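Local atomic coordinates of sortase-like protein (Streptococcus suis, PDB entry 3RE9), a protein that probably acts as a class C sortase, a cysteine transpeptidase of the kind that joins pilin subunits covalently on the surface of Gram-positive bacteria. Residues G45-P50 with D112-H117; V71-G76 with T86-T91; A124-Q129 with R168-P173; I130-P135 with N161-L166. All coordinates share one frame; numbering follows the deposited sequence.

In the fold
All four contacts are antiparallel strand pairs in one curled mixed sheet, the eight-stranded beta-barrel of the sortase domain. The centre of contact 2, joining strands 71-73 and 86-91, lies about 3 Å from the centre of the chain; it is nested in sequence inside the loop closed by contact 1, where strand 43-49 meets strand 113-117, first strand pairing with last to close the sheet. Val47 and Ile116 of contact 1 pack on Leu90 of contact 2 inside. Contacts 3 and 4 follow along one strand pair, 122-133 with 163-172, contact 4 nested inside contact 3 and their centres about 19 Å apart. Asp112 and Phe114 of contact 1 hydrogen-bond directly to Val127 and Tyr125 of contact 3.

Contact 1: G45-P50 with D112-H117; sequences GYVEIP and DTFYIH
His117 and Glu48 meet on the same face of an antiparallel strand pair that closes the sortase beta-barrel, where strand 43-49 is zipped to strand 113-117. Starting at CB, His117 sits with that atom 3.9 Å from Tyr46 O, and its CD2 comes 4.0 Å from Tyr46 CB, which approaches at the ring edge. CE1 lies 3.8 Å from Glu48 OE1, and at the tip NE2 donates to Glu48 OE1 at 3.0 Å. The other nitrogen, ND1, is bonded to Thr122 OG1, so the imidazole is held at both nitrogens and its rotation is fixed. Glu48 reaches it with CG anti to the backbone N (chi1 179°) and an extended chain; the donor meets OE1 on the anti side, 27° out of the carboxylate plane. Such a pairing would favour a proton on NE2.

Underneath, the backbones pair at Tyr46 with His117 and at Glu48 with Tyr115, each pair making two N-H...O bonds; Glu48 N reaches Tyr115 O at 2.9 Å. The other face is apolar: Val47 CG2 lies 4.2 Å from both Ile116 CG1 and Phe114 CD2, and these side chains pack on strands 86-91 and 148-156 in the barrel interior. Where strand 43-49 ends, Pro50 crosses Tyr115 at about a right angle, its CG touching the phenol ring at the edge, 3.7 Å from Tyr115 CE1.

Contact 2: V71-G76 with T86-T91; sequences VGHLEG and THTVLT
His73 and Thr88 approach obliquely, with the hydroxyl of Thr88 at the rim of the imidazole: Thr88 OG1 lies in the ring plane, 3.5 Å from His73 CD2. This is a contact only; both side chains bond elsewhere, His73 NE2 and Thr88 OG1 each to Ser78 O, while His73 ND1 bonds Tyr34 OH on helix 21-39. With chi1 at 168°, CG of His73 is anti to its backbone N, which carries the ring along the strand toward Thr88. Leu74 and Val89 instead lie side by side and point the same way, with Leu74 CB 3.9 Å from Val89 CB.

The backbones beneath form an antiparallel ribbon of the sortase beta-barrel, near the centre of the chain. Gly72 and Thr91 exchange two bonds, and Leu74 N continues the ladder to Val89 O at 2.9 Å, an almost straight bond of 176°. Val71 crosses Leu90 at about a right angle, putting Val71 CG1 3.6 Å from Leu90 CB. On the other face Thr91 CG2 presses against Gly72 O at 3.3 Å, while Thr91 OG1 bonds Leu153 O on strand 148-156.

Contact 3: A124-Q129 with R168-P173; sequences AYEVDQ and RGHRIP
Asp128 and Arg168 form the salt bridge of this strand pair. Arg168 NE donates to Asp128 OD1 at 2.9 Å, nearly in the guanidinium plane and on the syn side of the carboxylate. The arginine chain bends at chi3 (69°), which folds its head back toward Asp128. Gln129 stacks over one face of the same guanidinium, its amide plane turned 21° from it; its OE1 makes no hydrogen bond there, and its NE2 is taken by Glu140 OE1.

Two CH-pi contacts follow further along. Arg171 CD rests over the Tyr125 ring, 3.7 Å from CZ of Tyr125, and both polar tips go to Asp148, the phenol by a hydrogen bond and the guanidinium by a salt bridge. Glu126 CB lies over the face of the His170 imidazole, 4.0 Å from His170 NE2, and also touches Ile172 CG2 at 3.8 Å.

The backbone bonds zip strands 122-133 and 163-172 of the sortase beta-barrel together, but with a classic bulge: Asp128 and Gln129 both face Arg168. Asp128 N donates to Arg168 O at 2.8 Å, the bond from Gln129 N to that oxygen is weak, and Arg168 N donates to Gln129 O. Opposite Val127, Gly169 packs so close that its CA is 3.0 Å from Glu126 O.

At the far end a water is gripped by three bonds, accepting from Ala124 N and Arg171 NE and donating to Ile172 O.

Contact 4: I130-P135 with N161-L166; sequences IVVAEP and NTHRLL
Leu166 packs against Val131 and Ala133 on the better buried side of this strand pair, while His163, Glu134 and Pro135 meet at the end where Glu134 and Thr162 are exposed to solvent. In the tight part the backbones are matched residue for residue: Val131 and Leu166 exchange two hydrogen bonds, as do Ala133 and Arg164, and Arg164 N reaches Ala133 O at 2.7 Å. The Leu166 side chain crosses that of Val131, its CG 4.2 Å from Val131 CG1, and is further enclosed by Leu153 of strand 148-156 and by Glu140 and Leu141. On the opposite face Leu165 and Ile130 lie side by side, with Leu165 CD1 3.6 Å from Ile130 CG2. The buried Leu165 also touches the exposed Val132 there, CD1 to Val132 CG2 at 4.1 Å. Beside the last rungs, Val132 CG1 meets His163 CB at 3.7 Å.

Beyond Ala133 the ladder stops. Glu134 runs alongside the imidazole, its CG 4.0 Å from His163 NE2, and His163 ND1 is tied to Thr162 OG1 at the ring edge. Pro135 CG lies 3.4 Å from Thr162 O, and the proline ring sits over one face of the Arg164 guanidinium, its CG 3.6 Å from NH1 of Arg164. A bend at chi2 (-68°) swings Arg164 over the proline, and its NH1 donates to His163 O from well above the carbonyl plane. Thr162 and His163 together face Thr156 in a classic bulge, where strand 163-172 enters the sortase beta-barrel beside strand 148-156.

Contact 1: G45-P50 with D112-H117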
loop_
_atom_site.group_PDB
_atom_site.type_symbol
_atom_site.label_atom_id
_atom_site.label_comp_id
_atom_site.label_asym_id
_atom_site.label_seq_id
_atom_site.Cartn_x
_atom_site.Cartn_y
_atom_site.Cartn_z
ATOM N N GLY A 45 -5.471 -4.878 7.453
ATOM C CA GLY A 45 -6.869 -4.454 7.231
ATOM C C GLY A 45 -7.420 -4.945 5.900
ATOM O O GLY A 45 -7.285 -6.117 5.545
ATOM N N TYR A 46 -8.031 -4.030 5.152
ATOM C CA TYR A 46 -8.654 -4.353 3.867
ATOM C C TYR A 46 -8.393 -3.255 2.824
ATOM O O TYR A 46 -8.302 -2.080 3.158
ATOM C CB TYR A 46 -10.169 -4.586 4.044
ATOM C CG TYR A 46 -10.524 -5.819 4.867
ATOM C CD1 TYR A 46 -10.646 -5.747 6.254
ATOM C CD2 TYR A 46 -10.735 -7.054 4.254
ATOM C CE1 TYR A 46 -10.962 -6.882 7.011
ATOM C CE2 TYR A 46 -11.039 -8.194 4.987
ATOM C CZ TYR A 46 -11.162 -8.101 6.355
ATOM O OH TYR A 46 -11.465 -9.230 7.085
ATOM N N VAL A 47 -8.246 -3.652 1.567
ATOM C CA VAL A 47 -8.419 -2.717 0.469
ATOM C C VAL A 47 -9.714 -3.065 -0.276
ATOM O O VAL A 47 -10.003 -4.230 -0.550
ATOM C CB VAL A 47 -7.145 -2.615 -0.460
ATOM C CG1 VAL A 47 -6.808 -3.963 -1.119
ATOM C CG2 VAL A 47 -7.255 -1.451 -1.473
ATOM N N GLU A 48 -10.517 -2.042 -0.541
ATOM C CA GLU A 48 -11.754 -2.195 -1.307
ATOM C C GLU A 48 -11.731 -1.342 -2.561
ATOM O O GLU A 48 -11.471 -0.149 -2.489
ATOM C CB GLU A 48 -12.933 -1.773 -0.454
ATOM C CG GLU A 48 -14.279 -1.867 -1.175
ATOM C CD GLU A 48 -15.421 -1.470 -0.277
ATOM O OE1 GLU A 48 -15.211 -1.459 0.966
ATOM O OE2 GLU A 48 -16.515 -1.168 -0.810
ATOM N N ILE A 49 -12.003 -1.958 -3.707
ATOM C CA ILE A 49 -12.178 -1.213 -4.973
ATOM C C ILE A 49 -13.582 -1.471 -5.574
ATOM O O ILE A 49 -13.789 -2.449 -6.294
ATOM C CB ILE A 49 -11.055 -1.515 -5.973
ATOM C CG1 ILE A 49 -9.721 -1.609 -5.223
ATOM C CG2 ILE A 49 -10.995 -0.443 -7.016
ATOM C CD1 ILE A 49 -8.855 -2.758 -5.629
ATOM N N PRO A 50 -14.544 -0.578 -5.270
ATOM C CA PRO A 50 -15.979 -0.763 -5.565
ATOM C C PRO A 50 -16.318 -1.075 -7.026
ATOM O O PRO A 50 -17.146 -1.944 -7.280
ATOM C CB PRO A 50 -16.605 0.562 -5.137
ATOM C CG PRO A 50 -15.598 1.173 -4.186
ATOM C CD PRO A 50 -14.265 0.711 -4.601
ATOM N N ASP A 112 -11.490 7.098 -10.447
ATOM C CA ASP A 112 -12.030 6.033 -9.569
ATOM C C ASP A 112 -11.428 6.086 -8.170
ATOM O O ASP A 112 -10.303 6.539 -7.976
ATOM C CB ASP A 112 -11.802 4.624 -10.142
ATOM C CG ASP A 112 -12.679 4.315 -11.346
ATOM O OD1 ASP A 112 -13.614 5.124 -11.641
ATOM O OD2 ASP A 112 -12.418 3.263 -12.006
ATOM N N THR A 113 -12.190 5.561 -7.218
ATOM C CA THR A 113 -11.913 5.642 -5.804
ATOM C C THR A 113 -11.633 4.245 -5.202
ATOM O O THR A 113 -12.316 3.261 -5.515
ATOM C CB THR A 113 -13.103 6.327 -5.099
ATOM O OG1 THR A 113 -13.184 7.683 -5.561
ATOM C CG2 THR A 113 -12.955 6.341 -3.586
ATOM N N PHE A 114 -10.597 4.167 -4.368
ATOM C CA PHE A 114 -10.387 2.988 -3.554
ATOM C C PHE A 114 -10.202 3.387 -2.098
ATOM O O PHE A 114 -9.917 4.557 -1.796
ATOM C CB PHE A 114 -9.292 2.056 -4.112
ATOM C CG PHE A 114 -7.908 2.636 -4.108
ATOM C CD1 PHE A 114 -7.405 3.289 -5.255
ATOM C CD2 PHE A 114 -7.063 2.481 -2.982
ATOM C CE1 PHE A 114 -6.081 3.822 -5.268
ATOM C CE2 PHE A 114 -5.754 3.010 -2.982
ATOM C CZ PHE A 114 -5.270 3.692 -4.115
ATOM N N TYR A 115 -10.433 2.415 -1.215
ATOM C CA TYR A 115 -10.368 2.583 0.235
ATOM C C TYR A 115 -9.422 1.566 0.835
ATOM O O TYR A 115 -9.355 0.401 0.378
ATOM C CB TYR A 115 -11.753 2.414 0.905
ATOM C CG TYR A 115 -12.833 3.207 0.232
ATOM C CD1 TYR A 115 -13.732 2.585 -0.645
ATOM C CD2 TYR A 115 -12.919 4.593 0.412
ATOM C CE1 TYR A 115 -14.709 3.337 -1.328
ATOM C CE2 TYR A 115 -13.877 5.345 -0.266
ATOM C CZ TYR A 115 -14.780 4.715 -1.128
ATOM O OH TYR A 115 -15.752 5.458 -1.776
ATOM N N ILE A 116 -8.686 2.026 1.847
ATOM C CA ILE A 116 -7.938 1.158 2.700
ATOM C C ILE A 116 -8.570 1.262 4.076
ATOM O O ILE A 116 -8.655 2.351 4.642
ATOM C CB ILE A 116 -6.447 1.528 2.720
ATOM C CG1 ILE A 116 -5.822 1.334 1.315
ATOM C CG2 ILE A 116 -5.699 0.728 3.824
ATOM C CD1 ILE A 116 -4.369 1.811 1.223
ATOM N N HIS A 117 -9.044 0.123 4.586
ATOM C CA HIS A 117 -9.689 0.043 5.888
ATOM C C HIS A 117 -8.702 -0.492 6.946
ATOM O O HIS A 117 -8.327 -1.662 6.917
ATOM C CB HIS A 117 -10.893 -0.890 5.839
ATOM C CG HIS A 117 -11.906 -0.559 4.780
ATOM N ND1 HIS A 117 -12.812 0.475 4.907
ATOM C CD2 HIS A 117 -12.209 -1.177 3.614
ATOM C CE1 HIS A 117 -13.601 0.501 3.847
ATOM N NE2 HIS A 117 -13.255 -0.489 3.047
#

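Contact 2: V71-G76 with T86-T91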
loop_
_atom_site.group_PDB
_atom_site.type_symbol
_atom_site.label_atom_id
_atom_site.label_comp_id
_atom_site.label_asym_id
_atom_site.label_seq_id
_atom_site.Cartn_x
_atom_site.Cartn_y
_atom_site.Cartn_z
ATOM N N VAL A 71 -3.822 -9.613 -0.215
ATOM C CA VAL A 71 -2.986 -8.481 -0.650
ATOM C C VAL A 71 -1.794 -8.269 0.300
ATOM O O VAL A 71 -1.927 -8.395 1.522
ATOM C CB VAL A 71 -3.836 -7.171 -0.765
ATOM C CG1 VAL A 71 -2.994 -5.988 -1.159
ATOM C CG2 VAL A 71 -4.995 -7.379 -1.768
ATOM N N GLY A 72 -0.636 -7.942 -0.282
ATOM C CA GLY A 72 0.606 -7.717 0.461
ATOM C C GLY A 72 1.078 -6.271 0.438
ATOM O O GLY A 72 0.978 -5.588 -0.572
ATOM N N HIS A 73 1.592 -5.820 1.573
ATOM C CA HIS A 73 2.172 -4.484 1.730
ATOM C C HIS A 73 3.638 -4.583 1.364
ATOM O O HIS A 73 4.377 -5.393 1.934
ATOM C CB HIS A 73 2.040 -4.007 3.172
ATOM C CG HIS A 73 2.859 -2.800 3.474
ATOM N ND1 HIS A 73 4.051 -2.864 4.159
ATOM C CD2 HIS A 73 2.673 -1.496 3.161
ATOM C CE1 HIS A 73 4.574 -1.654 4.244
ATOM N NE2 HIS A 73 3.759 -0.808 3.643
ATOM N N LEU A 74 4.040 -3.760 0.401
ATOM C CA LEU A 74 5.382 -3.804 -0.142
ATOM C C LEU A 74 6.373 -3.310 0.898
ATOM O O LEU A 74 6.381 -2.121 1.254
ATOM C CB LEU A 74 5.475 -2.971 -1.426
ATOM C CG LEU A 74 6.790 -3.022 -2.225
ATOM C CD1 LEU A 74 7.164 -4.475 -2.611
ATOM C CD2 LEU A 74 6.699 -2.173 -3.472
ATOM N N GLU A 75 7.226 -4.215 1.366
ATOM C CA GLU A 75 8.245 -3.815 2.302
ATOM C C GLU A 75 9.055 -2.690 1.691
ATOM O O GLU A 75 9.491 -2.766 0.544
ATOM C CB GLU A 75 9.116 -4.981 2.855
ATOM C CG GLU A 75 9.488 -6.099 1.920
ATOM C CD GLU A 75 8.372 -7.115 1.707
ATOM O OE1 GLU A 75 8.218 -8.041 2.510
ATOM O OE2 GLU A 75 7.690 -7.042 0.683
ATOM N N GLY A 76 9.214 -1.617 2.454
ATOM C CA GLY A 76 10.044 -0.522 1.999
ATOM C C GLY A 76 9.224 0.704 1.754
ATOM O O GLY A 76 9.780 1.770 1.602
ATOM N N THR A 86 3.611 10.251 3.165
ATOM C CA THR A 86 3.410 8.805 3.067
ATOM C C THR A 86 3.113 8.371 1.641
ATOM O O THR A 86 2.529 9.118 0.855
ATOM C CB THR A 86 2.357 8.238 4.092
ATOM O OG1 THR A 86 1.064 8.793 3.823
ATOM C CG2 THR A 86 2.763 8.549 5.535
ATOM N N HIS A 87 3.600 7.181 1.299
ATOM C CA HIS A 87 3.232 6.511 0.069
ATOM C C HIS A 87 3.283 4.989 0.274
ATOM O O HIS A 87 4.334 4.367 0.249
ATOM C CB HIS A 87 4.070 7.014 -1.116
ATOM C CG HIS A 87 3.609 6.513 -2.458
ATOM N ND1 HIS A 87 4.251 6.851 -3.627
ATOM C CD2 HIS A 87 2.589 5.687 -2.814
ATOM C CE1 HIS A 87 3.645 6.263 -4.647
ATOM N NE2 HIS A 87 2.635 5.554 -4.182
ATOM N N THR A 88 2.110 4.412 0.502
ATOM C CA THR A 88 1.965 2.989 0.748
ATOM C C THR A 88 1.776 2.262 -0.577
ATOM O O THR A 88 1.179 2.820 -1.507
ATOM C CB THR A 88 0.793 2.721 1.732
ATOM O OG1 THR A 88 0.889 1.391 2.252
ATOM C CG2 THR A 88 -0.569 2.893 1.077
ATOM N N VAL A 89 2.294 1.026 -0.677
ATOM C CA VAL A 89 2.052 0.191 -1.858
ATOM C C VAL A 89 1.514 -1.169 -1.464
ATOM O O VAL A 89 2.163 -1.934 -0.724
ATOM C CB VAL A 89 3.323 0.029 -2.792
ATOM C CG1 VAL A 89 3.000 -0.840 -4.032
ATOM C CG2 VAL A 89 3.928 1.410 -3.178
ATOM N N LEU A 90 0.306 -1.451 -1.957
ATOM C CA LEU A 90 -0.351 -2.753 -1.751
ATOM C C LEU A 90 -0.304 -3.594 -3.018
ATOM O O LEU A 90 -0.614 -3.110 -4.100
ATOM C CB LEU A 90 -1.788 -2.562 -1.277
ATOM C CG LEU A 90 -2.046 -1.624 -0.094
ATOM C CD1 LEU A 90 -3.526 -1.754 0.351
ATOM C CD2 LEU A 90 -1.084 -1.930 1.049
ATOM N N THR A 91 0.109 -4.847 -2.887
ATOM C CA THR A 91 0.326 -5.698 -4.076
ATOM C C THR A 91 -0.454 -7.024 -4.038
ATOM O O THR A 91 -0.722 -7.543 -2.962
ATOM C CB THR A 91 1.843 -5.918 -4.319
ATOM O OG1 THR A 91 2.045 -6.517 -5.598
ATOM C CG2 THR A 91 2.452 -6.787 -3.257
#

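Contact 3: A124-Q129 with R168-P173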
loop_
_atom_site.group_PDB
_atom_site.type_symbol
_atom_site.label_atom_id
_atom_site.label_comp_id
_atom_site.label_asym_id
_atom_site.label_seq_id
_atom_site.Cartn_x
_atom_site.Cartn_y
_atom_site.Cartn_z
ATOM N N ALA A 124 -9.632 7.036 1.940
ATOM C CA ALA A 124 -10.130 7.119 0.578
ATOM C C ALA A 124 -9.062 7.720 -0.327
ATOM O O ALA A 124 -8.470 8.732 0.012
ATOM C CB ALA A 124 -11.398 7.961 0.546
ATOM N N TYR A 125 -8.801 7.079 -1.462
ATOM C CA TYR A 125 -7.843 7.590 -2.456
ATOM C C TYR A 125 -8.539 7.650 -3.800
ATOM O O TYR A 125 -9.358 6.783 -4.115
ATOM C CB TYR A 125 -6.557 6.726 -2.536
ATOM C CG TYR A 125 -5.733 6.804 -1.278
ATOM C CD1 TYR A 125 -6.062 6.028 -0.165
ATOM C CD2 TYR A 125 -4.651 7.668 -1.182
ATOM C CE1 TYR A 125 -5.348 6.095 1.001
ATOM C CE2 TYR A 125 -3.916 7.757 -0.008
ATOM C CZ TYR A 125 -4.276 6.966 1.091
ATOM O OH TYR A 125 -3.570 7.029 2.283
ATOM N N GLU A 126 -8.229 8.697 -4.567
ATOM C CA GLU A 126 -8.751 8.870 -5.911
ATOM C C GLU A 126 -7.649 8.618 -6.936
ATOM O O GLU A 126 -6.623 9.319 -6.943
ATOM C CB GLU A 126 -9.299 10.287 -6.065
ATOM C CG GLU A 126 -10.066 10.565 -7.377
ATOM C CD GLU A 126 -10.618 11.984 -7.428
ATOM O OE1 GLU A 126 -11.521 12.304 -6.605
ATOM O OE2 GLU A 126 -10.147 12.780 -8.278
ATOM N N VAL A 127 -7.862 7.637 -7.806
ATOM C CA VAL A 127 -6.901 7.325 -8.879
ATOM C C VAL A 127 -6.559 8.535 -9.762
ATOM O O VAL A 127 -7.449 9.077 -10.454
ATOM C CB VAL A 127 -7.367 6.125 -9.755
ATOM C CG1 VAL A 127 -6.365 5.852 -10.890
ATOM C CG2 VAL A 127 -7.568 4.884 -8.885
ATOM N N ASP A 128 -5.281 8.953 -9.722
ATOM C CA ASP A 128 -4.794 10.082 -10.520
ATOM C C ASP A 128 -3.690 9.756 -11.553
ATOM O O ASP A 128 -3.273 10.651 -12.305
ATOM C CB ASP A 128 -4.344 11.228 -9.608
ATOM C CG ASP A 128 -3.029 10.938 -8.885
ATOM O OD1 ASP A 128 -2.565 9.781 -8.910
ATOM O OD2 ASP A 128 -2.462 11.876 -8.276
ATOM N N GLN A 129 -3.225 8.484 -11.581
ATOM C CA GLN A 129 -2.143 8.029 -12.467
ATOM C C GLN A 129 -2.048 6.498 -12.573
ATOM O O GLN A 129 -2.034 5.798 -11.574
ATOM C CB GLN A 129 -0.815 8.607 -12.016
ATOM C CG GLN A 129 0.388 8.079 -12.756
ATOM C CD GLN A 129 1.668 8.728 -12.274
ATOM O OE1 GLN A 129 1.843 9.940 -12.420
ATOM N NE2 GLN A 129 2.560 7.934 -11.667
ATOM N N ARG A 168 -2.199 4.499 -9.050
ATOM C CA ARG A 168 -1.941 5.432 -7.953
ATOM C C ARG A 168 -3.090 6.396 -7.666
ATOM O O ARG A 168 -3.630 6.974 -8.579
ATOM C CB ARG A 168 -0.693 6.255 -8.255
ATOM C CG ARG A 168 -0.264 7.134 -7.059
ATOM C CD ARG A 168 0.764 8.148 -7.439
ATOM N NE ARG A 168 0.227 9.196 -8.307
ATOM C CZ ARG A 168 0.933 10.261 -8.688
ATOM N NH1 ARG A 168 2.182 10.403 -8.277
ATOM N NH2 ARG A 168 0.416 11.168 -9.489
ATOM N N GLY A 169 -3.431 6.584 -6.389
ATOM C CA GLY A 169 -4.421 7.561 -5.965
ATOM C C GLY A 169 -3.858 8.537 -4.955
ATOM O O GLY A 169 -2.977 8.171 -4.209
ATOM N N HIS A 170 -4.360 9.772 -4.931
ATOM C CA HIS A 170 -4.026 10.752 -3.866
ATOM C C HIS A 170 -5.112 10.685 -2.783
ATOM O O HIS A 170 -6.252 10.307 -3.059
ATOM C CB HIS A 170 -3.884 12.191 -4.409
ATOM C CG HIS A 170 -5.133 12.722 -5.060
ATOM N ND1 HIS A 170 -5.376 12.613 -6.418
ATOM C CD2 HIS A 170 -6.217 13.346 -4.537
ATOM C CE1 HIS A 170 -6.555 13.143 -6.700
ATOM N NE2 HIS A 170 -7.086 13.596 -5.577
ATOM N N ARG A 171 -4.760 11.016 -1.551
ATOM C CA ARG A 171 -5.724 10.987 -0.464
ATOM C C ARG A 171 -6.856 11.966 -0.729
ATOM O O ARG A 171 -6.616 13.084 -1.152
ATOM C CB ARG A 171 -5.028 11.330 0.848
ATOM C CG ARG A 171 -5.903 11.290 2.067
ATOM C CD ARG A 171 -6.118 9.871 2.579
ATOM N NE ARG A 171 -6.851 9.956 3.846
ATOM C CZ ARG A 171 -6.291 10.150 5.038
ATOM N NH1 ARG A 171 -4.975 10.234 5.160
ATOM N NH2 ARG A 171 -7.050 10.235 6.112
ATOM N N ILE A 172 -8.089 11.536 -0.523
ATOM C CA ILE A 172 -9.233 12.451 -0.571
ATOM C C ILE A 172 -10.010 12.337 0.763
ATOM O O ILE A 172 -9.869 11.325 1.477
ATOM C CB ILE A 172 -10.130 12.258 -1.844
ATOM C CG1 ILE A 172 -10.633 10.821 -1.973
ATOM C CG2 ILE A 172 -9.350 12.609 -3.101
ATOM C CD1 ILE A 172 -12.002 10.674 -2.673
ATOM N N PRO A 173 -10.780 13.387 1.135
ATOM C CA PRO A 173 -11.598 13.278 2.327
ATOM C C PRO A 173 -12.600 12.120 2.271
ATOM O O PRO A 173 -13.162 11.799 1.208
ATOM C CB PRO A 173 -12.325 14.618 2.358
ATOM C CG PRO A 173 -11.419 15.530 1.661
ATOM C CD PRO A 173 -10.918 14.727 0.532
HETATM O O HOH W 1 -9.646 9.428 3.486
#

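Contact 4: I130-P135 with N161-L166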
loop_
_atom_site.group_PDB
_atom_site.type_symbol
_atom_site.label_atom_id
_atom_site.label_comp_id
_atom_site.label_asym_id
_atom_site.label_seq_id
_atom_site.Cartn_x
_atom_site.Cartn_y
_atom_site.Cartn_z
ATOM N N ILE A 130 -2.008 5.997 -13.801
ATOM C CA ILE A 130 -1.854 4.573 -14.081
ATOM C C ILE A 130 -0.649 4.446 -15.007
ATOM O O ILE A 130 -0.549 5.132 -16.023
ATOM C CB ILE A 130 -3.128 3.951 -14.691
ATOM C CG1 ILE A 130 -4.263 4.033 -13.686
ATOM C CG2 ILE A 130 -2.905 2.483 -15.131
ATOM C CD1 ILE A 130 -5.618 4.017 -14.326
ATOM N N VAL A 131 0.282 3.590 -14.612
ATOM C CA VAL A 131 1.568 3.465 -15.265
ATOM C C VAL A 131 1.829 1.966 -15.451
ATOM O O VAL A 131 1.528 1.167 -14.570
ATOM C CB VAL A 131 2.673 4.201 -14.431
ATOM C CG1 VAL A 131 4.042 3.576 -14.593
ATOM C CG2 VAL A 131 2.736 5.677 -14.808
ATOM N N VAL A 132 2.331 1.598 -16.627
ATOM C CA VAL A 132 2.883 0.274 -16.843
ATOM C C VAL A 132 4.404 0.439 -16.854
ATOM O O VAL A 132 4.961 1.094 -17.748
ATOM C CB VAL A 132 2.331 -0.381 -18.146
ATOM C CG1 VAL A 132 3.077 -1.677 -18.488
ATOM C CG2 VAL A 132 0.838 -0.632 -18.006
ATOM N N ALA A 133 5.058 -0.126 -15.837
ATOM C CA ALA A 133 6.511 -0.024 -15.670
ATOM C C ALA A 133 7.212 -1.386 -15.681
ATOM O O ALA A 133 6.603 -2.418 -15.393
ATOM C CB ALA A 133 6.845 0.719 -14.380
ATOM N N GLU A 134 8.505 -1.373 -15.995
ATOM C CA GLU A 134 9.359 -2.556 -15.837
ATOM C C GLU A 134 9.541 -2.887 -14.359
ATOM O O GLU A 134 9.593 -1.977 -13.538
ATOM C CB GLU A 134 10.715 -2.327 -16.501
ATOM C CG GLU A 134 10.630 -2.332 -18.025
ATOM C CD GLU A 134 11.951 -1.995 -18.717
ATOM O OE1 GLU A 134 12.921 -1.547 -18.024
ATOM O OE2 GLU A 134 11.997 -2.185 -19.968
ATOM N N PRO A 135 9.663 -4.188 -14.018
ATOM C CA PRO A 135 9.694 -4.670 -12.639
ATOM C C PRO A 135 10.744 -4.012 -11.725
ATOM O O PRO A 135 10.589 -4.001 -10.498
ATOM C CB PRO A 135 10.021 -6.149 -12.804
ATOM C CG PRO A 135 9.547 -6.484 -14.156
ATOM C CD PRO A 135 9.806 -5.300 -14.977
ATOM N N ASN A 161 3.463 -10.985 -17.632
ATOM C CA ASN A 161 4.150 -10.529 -16.397
ATOM C C ASN A 161 5.563 -10.044 -16.630
ATOM O O ASN A 161 6.447 -10.177 -15.774
ATOM C CB ASN A 161 4.162 -11.618 -15.315
ATOM C CG ASN A 161 2.787 -12.183 -15.047
ATOM O OD1 ASN A 161 1.798 -11.442 -15.014
ATOM N ND2 ASN A 161 2.709 -13.489 -14.860
ATOM N N THR A 162 5.781 -9.482 -17.804
ATOM C CA THR A 162 7.035 -8.854 -18.086
ATOM C C THR A 162 7.097 -7.464 -17.421
ATOM O O THR A 162 8.182 -6.951 -17.188
ATOM C CB THR A 162 7.253 -8.785 -19.587
ATOM O OG1 THR A 162 6.134 -8.147 -20.192
ATOM C CG2 THR A 162 7.389 -10.212 -20.170
ATOM N N HIS A 163 5.940 -6.891 -17.073
ATOM C CA HIS A 163 5.847 -5.521 -16.511
ATOM C C HIS A 163 5.024 -5.503 -15.227
ATOM O O HIS A 163 4.539 -6.532 -14.782
ATOM C CB HIS A 163 5.223 -4.545 -17.531
ATOM C CG HIS A 163 6.098 -4.275 -18.711
ATOM N ND1 HIS A 163 6.401 -5.238 -19.645
ATOM C CD2 HIS A 163 6.757 -3.156 -19.098
ATOM C CE1 HIS A 163 7.212 -4.728 -20.556
ATOM N NE2 HIS A 163 7.443 -3.465 -20.249
ATOM N N ARG A 164 4.885 -4.332 -14.633
ATOM C CA ARG A 164 4.003 -4.126 -13.486
ATOM C C ARG A 164 2.999 -3.037 -13.827
ATOM O O ARG A 164 3.330 -2.096 -14.556
ATOM C CB ARG A 164 4.783 -3.690 -12.244
ATOM C CG ARG A 164 5.857 -4.652 -11.797
ATOM C CD ARG A 164 5.253 -5.953 -11.279
ATOM N NE ARG A 164 6.268 -6.973 -10.974
ATOM C CZ ARG A 164 6.782 -7.818 -11.864
ATOM N NH1 ARG A 164 6.385 -7.783 -13.137
ATOM N NH2 ARG A 164 7.699 -8.701 -11.479
ATOM N N LEU A 165 1.785 -3.172 -13.291
ATOM C CA LEU A 165 0.774 -2.143 -13.367
ATOM C C LEU A 165 0.728 -1.336 -12.056
ATOM O O LEU A 165 0.457 -1.903 -11.008
ATOM C CB LEU A 165 -0.586 -2.792 -13.654
ATOM C CG LEU A 165 -1.836 -1.942 -13.688
ATOM C CD1 LEU A 165 -1.708 -0.873 -14.754
ATOM C CD2 LEU A 165 -2.980 -2.844 -13.979
ATOM N N LEU A 166 0.976 -0.017 -12.140
ATOM C CA LEU A 166 1.008 0.880 -10.992
ATOM C C LEU A 166 -0.172 1.823 -11.033
ATOM O O LEU A 166 -0.158 2.832 -11.764
ATOM C CB LEU A 166 2.296 1.730 -10.959
ATOM C CG LEU A 166 3.694 1.175 -11.206
ATOM C CD1 LEU A 166 4.711 2.113 -10.645
ATOM C CD2 LEU A 166 3.844 -0.178 -10.561
#